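PDB 2I7G: monooxygenase from Agrobacterium tumefaciens, which probably catalyses flavin-dependent oxygenation of an as yet undefined substrate, as do other members of the luciferase-like monooxygenase family. Local coordinates for residues B[56-70]-B[91-103]. Residues are numbered along the deposited sequence; the frame is centred on the assembly and turned at random. Where two conformers were deposited one is given.
Sequences ELADQVGLDVFGLGE and KTKNIRLTSAVSV
Asp59, in the last turn of helix 40-60, grips the loop that leads into strand 96-99 through three backbone N-H groups. Its OD1 accepts from Asn94 N (2.8 Å), on the syn lone pair, and from Ile95 N, nearly along the C-O axis, while Lys93 N reaches OD2 from above the carboxylate plane. A chi1 of -176°, which places CG opposite the backbone N, carries the carboxylate to Thr92, with Asp59 OD2 3.5 Å from Thr92 CB, while Thr92 CG2 packs on Asp59 CB. Such a cluster of donors probably stabilises the carboxylate's negative charge. Beside it Ile95 CD1 packs 3.6 Å from Ala58 CB and 3.9 Å from Phe66 CB, at the edge of the Phe66 ring and near its plane.

Strands 65-68 and 96-99 then pair in parallel, with Phe66 N bonded to Arg96 O and Thr98 N to Phe66 O. Past their C-terminal ends, Glu70 OE1 takes Val103 N (2.8 Å) on its anti side, 35° out of the carboxylate plane, beyond the cis peptide before Val101. Glu70 OE2 is held by His72 and by Arg111 of the second subunit, while Thr92 OG1 is anchored by Ala88 and Arg126. Joined through helix 81-89, the two strands form a beta-alpha-beta unit of the TIM barrel characteristic of luciferase-like monooxygenases.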
loop_
_atom_site.group_PDB
_atom_site.type_symbol
_atom_site.label_atom_id
_atom_site.label_comp_id
_atom_site.label_asym_id
_atom_site.label_seq_id
_atom_site.Cartn_x
_atom_site.Cartn_y
_atom_site.Cartn_z
ATOM N N GLU B 56 13.710 -6.733 -8.394
ATOM C CA GLU B 56 13.746 -8.134 -8.787
ATOM C C GLU B 56 15.182 -8.595 -9.081
ATOM O O GLU B 56 15.578 -9.697 -8.673
ATOM C CB GLU B 56 12.851 -8.395 -9.990
ATOM C CG GLU B 56 11.350 -8.187 -9.752
ATOM C CD GLU B 56 10.643 -7.805 -11.043
ATOM O OE1 GLU B 56 11.253 -7.992 -12.120
ATOM O OE2 GLU B 56 9.498 -7.301 -10.995
ATOM N N LEU B 57 15.959 -7.745 -9.755
ATOM C CA LEU B 57 17.343 -8.088 -10.042
ATOM C C LEU B 57 18.137 -8.223 -8.754
ATOM O O LEU B 57 18.884 -9.181 -8.604
ATOM C CB LEU B 57 18.001 -7.063 -10.976
ATOM C CG LEU B 57 19.461 -7.433 -11.317
ATOM C CD1 LEU B 57 19.537 -8.812 -11.988
ATOM C CD2 LEU B 57 20.083 -6.340 -12.203
ATOM N N ALA B 58 17.972 -7.252 -7.847
ATOM C CA ALA B 58 18.652 -7.267 -6.545
ATOM C C ALA B 58 18.352 -8.559 -5.802
ATOM O O ALA B 58 19.255 -9.191 -5.244
ATOM C CB ALA B 58 18.236 -6.064 -5.707
ATOM N N ASP B 59 17.087 -8.979 -5.831
ATOM C CA ASP B 59 16.684 -10.264 -5.244
ATOM C C ASP B 59 17.431 -11.435 -5.903
ATOM O O ASP B 59 18.004 -12.317 -5.225
ATOM C CB ASP B 59 15.155 -10.408 -5.430
ATOM C CG ASP B 59 14.607 -11.668 -4.784
ATOM O OD1 ASP B 59 14.867 -11.837 -3.563
ATOM O OD2 ASP B 59 13.917 -12.457 -5.485
ATOM N N GLN B 60 17.382 -11.459 -7.225
ATOM C CA GLN B 60 17.988 -12.528 -8.039
ATOM C C GLN B 60 19.496 -12.671 -7.828
ATOM O O GLN B 60 20.011 -13.810 -7.775
ATOM C CB GLN B 60 17.672 -12.333 -9.528
ATOM C CG GLN B 60 16.195 -12.622 -9.877
ATOM C CD GLN B 60 15.724 -11.952 -11.195
ATOM O OE1 GLN B 60 16.488 -11.241 -11.870
ATOM N NE2 GLN B 60 14.452 -12.168 -11.547
ATOM N N VAL B 61 20.190 -11.550 -7.653
ATOM C CA VAL B 61 21.637 -11.615 -7.489
ATOM C C VAL B 61 22.045 -11.741 -6.031
ATOM O O VAL B 61 23.230 -11.695 -5.721
ATOM C CB VAL B 61 22.357 -10.428 -8.126
ATOM C CG1 VAL B 61 22.064 -10.391 -9.644
ATOM C CG2 VAL B 61 21.980 -9.071 -7.416
ATOM N N GLY B 62 21.071 -11.880 -5.142
ATOM C CA GLY B 62 21.354 -12.228 -3.753
ATOM C C GLY B 62 21.681 -11.082 -2.803
ATOM O O GLY B 62 22.267 -11.320 -1.736
ATOM N N LEU B 63 21.290 -9.858 -3.154
ATOM C CA LEU B 63 21.398 -8.733 -2.218
ATOM C C LEU B 63 20.356 -8.894 -1.090
ATOM O O LEU B 63 19.290 -9.530 -1.273
ATOM C CB LEU B 63 21.255 -7.399 -2.936
ATOM C CG LEU B 63 22.506 -7.155 -3.818
ATOM C CD1 LEU B 63 22.141 -5.950 -4.737
ATOM C CD2 LEU B 63 23.791 -6.927 -2.961
ATOM N N ASP B 64 20.696 -8.359 0.077
ATOM C CA ASP B 64 19.989 -8.702 1.323
ATOM C C ASP B 64 18.799 -7.835 1.630
ATOM O O ASP B 64 17.861 -8.292 2.277
ATOM C CB ASP B 64 20.965 -8.659 2.499
ATOM C CG ASP B 64 22.084 -9.685 2.337
ATOM O OD1 ASP B 64 21.760 -10.896 2.228
ATOM O OD2 ASP B 64 23.261 -9.274 2.272
ATOM N N VAL B 65 18.850 -6.566 1.208
ATOM C CA VAL B 65 17.832 -5.585 1.609
ATOM C C VAL B 65 17.622 -4.609 0.472
ATOM O O VAL B 65 18.586 -4.225 -0.202
ATOM C CB VAL B 65 18.322 -4.727 2.822
ATOM C CG1 VAL B 65 17.275 -3.651 3.186
ATOM C CG2 VAL B 65 18.700 -5.606 4.006
ATOM N N PHE B 66 16.364 -4.202 0.275
ATOM C CA PHE B 66 16.071 -3.086 -0.615
ATOM C C PHE B 66 15.118 -2.111 0.092
ATOM O O PHE B 66 14.040 -2.534 0.604
ATOM C CB PHE B 66 15.448 -3.624 -1.929
ATOM C CG PHE B 66 15.588 -2.674 -3.125
ATOM C CD1 PHE B 66 16.409 -3.031 -4.210
ATOM C CD2 PHE B 66 14.924 -1.459 -3.143
ATOM C CE1 PHE B 66 16.565 -2.186 -5.315
ATOM C CE2 PHE B 66 15.061 -0.564 -4.236
ATOM C CZ PHE B 66 15.900 -0.936 -5.336
ATOM N N GLY B 67 15.521 -0.841 0.116
ATOM C CA GLY B 67 14.722 0.241 0.750
ATOM C C GLY B 67 14.139 1.261 -0.210
ATOM O O GLY B 67 14.783 1.628 -1.214
ATOM N N LEU B 68 12.933 1.766 0.102
ATOM C CA LEU B 68 12.315 2.829 -0.715
ATOM C C LEU B 68 11.927 3.965 0.242
ATOM O O LEU B 68 11.298 3.713 1.309
ATOM C CB LEU B 68 11.034 2.352 -1.374
ATOM C CG LEU B 68 11.162 1.132 -2.267
ATOM C CD1 LEU B 68 9.777 0.843 -2.857
ATOM C CD2 LEU B 68 12.134 1.390 -3.447
ATOM N N GLY B 69 12.336 5.180 -0.115
ATOM C CA GLY B 69 12.066 6.349 0.729
ATOM C C GLY B 69 10.800 7.078 0.347
ATOM O O GLY B 69 10.357 7.040 -0.807
ATOM N N GLU B 70 10.195 7.721 1.347
ATOM C CA GLU B 70 8.960 8.494 1.153
ATOM C C GLU B 70 9.291 9.954 0.866
ATOM O O GLU B 70 9.982 10.594 1.656
ATOM C CB GLU B 70 8.150 8.453 2.462
ATOM C CG GLU B 70 6.838 9.273 2.429
ATOM C CD GLU B 70 6.134 9.375 3.791
ATOM O OE1 GLU B 70 6.565 8.701 4.778
ATOM O OE2 GLU B 70 5.161 10.158 3.853
ATOM N N LYS B 91 6.984 -10.234 -6.316
ATOM C CA LYS B 91 7.919 -10.420 -7.422
ATOM C C LYS B 91 9.321 -10.822 -6.953
ATOM O O LYS B 91 10.269 -10.841 -7.745
ATOM C CB LYS B 91 7.956 -9.165 -8.287
ATOM C CG LYS B 91 6.590 -8.805 -8.913
ATOM C CD LYS B 91 6.087 -9.822 -9.931
ATOM C CE LYS B 91 6.949 -9.890 -11.188
ATOM N NZ LYS B 91 6.298 -10.833 -12.153
ATOM N N THR B 92 9.450 -11.155 -5.670
ATOM C CA THR B 92 10.758 -11.503 -5.098
ATOM C C THR B 92 10.599 -12.656 -4.114
ATOM O O THR B 92 9.463 -12.971 -3.688
ATOM C CB THR B 92 11.399 -10.263 -4.360
ATOM O OG1 THR B 92 10.505 -9.827 -3.312
ATOM C CG2 THR B 92 11.710 -9.107 -5.357
ATOM N N LYS B 93 11.755 -13.217 -3.751
ATOM C CA LYS B 93 11.867 -14.402 -2.904
ATOM C C LYS B 93 12.599 -14.135 -1.585
ATOM O O LYS B 93 12.046 -14.449 -0.527
ATOM C CB LYS B 93 12.571 -15.549 -3.658
ATOM C CG LYS B 93 12.054 -15.777 -5.083
ATOM C CD LYS B 93 10.516 -15.989 -5.116
ATOM C CE LYS B 93 10.123 -17.435 -5.042
ATOM N NZ LYS B 93 8.649 -17.593 -4.823
ATOM N N ASN B 94 13.812 -13.555 -1.653
ATOM C CA ASN B 94 14.738 -13.555 -0.504
ATOM C C ASN B 94 15.050 -12.195 0.077
ATOM O O ASN B 94 15.315 -12.065 1.266
ATOM C CB ASN B 94 16.028 -14.274 -0.903
ATOM C CG ASN B 94 15.772 -15.699 -1.324
ATOM O OD1 ASN B 94 16.160 -16.113 -2.415
ATOM N ND2 ASN B 94 15.106 -16.459 -0.468
ATOM N N ILE B 95 14.991 -11.177 -0.767
ATOM C CA ILE B 95 15.402 -9.843 -0.315
ATOM C C ILE B 95 14.449 -9.250 0.736
ATOM O O ILE B 95 13.228 -9.398 0.636
ATOM C CB ILE B 95 15.579 -8.906 -1.536
ATOM C CG1 ILE B 95 16.442 -7.680 -1.192
ATOM C CG2 ILE B 95 14.244 -8.557 -2.169
ATOM C CD1 ILE B 95 17.072 -7.080 -2.455
ATOM N N ARG B 96 15.013 -8.614 1.755
ATOM C CA ARG B 96 14.180 -7.935 2.708
ATOM C C ARG B 96 13.726 -6.595 2.162
ATOM O O ARG B 96 14.430 -5.956 1.364
ATOM C CB ARG B 96 14.853 -7.860 4.063
ATOM C CG ARG B 96 15.059 -9.318 4.586
ATOM C CD ARG B 96 15.485 -9.438 6.000
ATOM N NE ARG B 96 14.576 -8.764 6.904
ATOM C CZ ARG B 96 13.567 -9.364 7.532
ATOM N NH1 ARG B 96 13.304 -10.667 7.348
ATOM N NH2 ARG B 96 12.810 -8.644 8.332
ATOM N N LEU B 97 12.548 -6.172 2.582
ATOM C CA LEU B 97 11.870 -5.030 1.935
ATOM C C LEU B 97 11.544 -3.966 2.989
ATOM O O LEU B 97 10.726 -4.221 3.918
ATOM C CB LEU B 97 10.561 -5.517 1.281
ATOM C CG LEU B 97 10.778 -6.514 0.099
ATOM C CD1 LEU B 97 9.420 -7.145 -0.254
ATOM C CD2 LEU B 97 11.439 -5.840 -1.114
ATOM N N THR B 98 12.157 -2.798 2.867
ATOM C CA THR B 98 12.028 -1.788 3.963
ATOM C C THR B 98 11.675 -0.413 3.400
ATOM O O THR B 98 12.037 -0.077 2.264
ATOM C CB THR B 98 13.320 -1.683 4.849
ATOM O OG1 THR B 98 13.145 -0.749 5.924
ATOM C CG2 THR B 98 14.554 -1.255 4.019
ATOM N N SER B 99 10.992 0.391 4.201
ATOM C CA SER B 99 11.024 1.842 3.905
ATOM C C SER B 99 12.446 2.390 4.241
ATOM O O SER B 99 13.187 1.779 5.014
ATOM C CB SER B 99 9.949 2.591 4.688
ATOM O OG SER B 99 10.050 2.335 6.079
ATOM N N ALA B 100 12.800 3.534 3.672
ATOM C CA ALA B 100 14.126 4.148 3.891
ATOM C C ALA B 100 14.058 5.620 3.437
ATOM O O ALA B 100 14.758 5.998 2.508
ATOM C CB ALA B 100 15.226 3.336 3.076
ATOM N N VAL B 101 13.196 6.442 4.053
ATOM C CA VAL B 101 12.544 6.159 5.355
ATOM C C VAL B 101 11.043 6.381 5.242
ATOM O O VAL B 101 10.553 6.960 4.252
ATOM C CB VAL B 101 13.064 7.122 6.497
ATOM C CG1 VAL B 101 14.581 7.044 6.557
ATOM C CG2 VAL B 101 12.631 8.576 6.223
ATOM N N SER B 102 10.330 5.877 6.228
ATOM C CA SER B 102 8.945 6.236 6.518
ATOM C C SER B 102 9.037 7.526 7.353
ATOM O O SER B 102 9.687 7.535 8.400
ATOM C CB SER B 102 8.295 5.137 7.350
ATOM O OG SER B 102 7.975 3.999 6.561
ATOM N N VAL B 103 8.422 8.623 6.900
ATOM C CA VAL B 103 8.424 9.868 7.702
ATOM C C VAL B 103 7.279 9.702 8.726
ATOM O O VAL B 103 6.148 10.212 8.576
ATOM C CB VAL B 103 8.287 11.140 6.833
ATOM C CG1 VAL B 103 8.378 12.402 7.723
ATOM C CG2 VAL B 103 9.405 11.152 5.744
HETATM O O HOH W 1 13.189 -11.965 -7.898
HETATM O O HOH W 2 11.672 -12.358 -9.649
HETATM O O HOH W 3 17.849 -10.965 3.268
HETATM O O HOH W 4 4.657 10.992 6.352
HETATM O O HOH W 5 12.800 9.053 2.554
#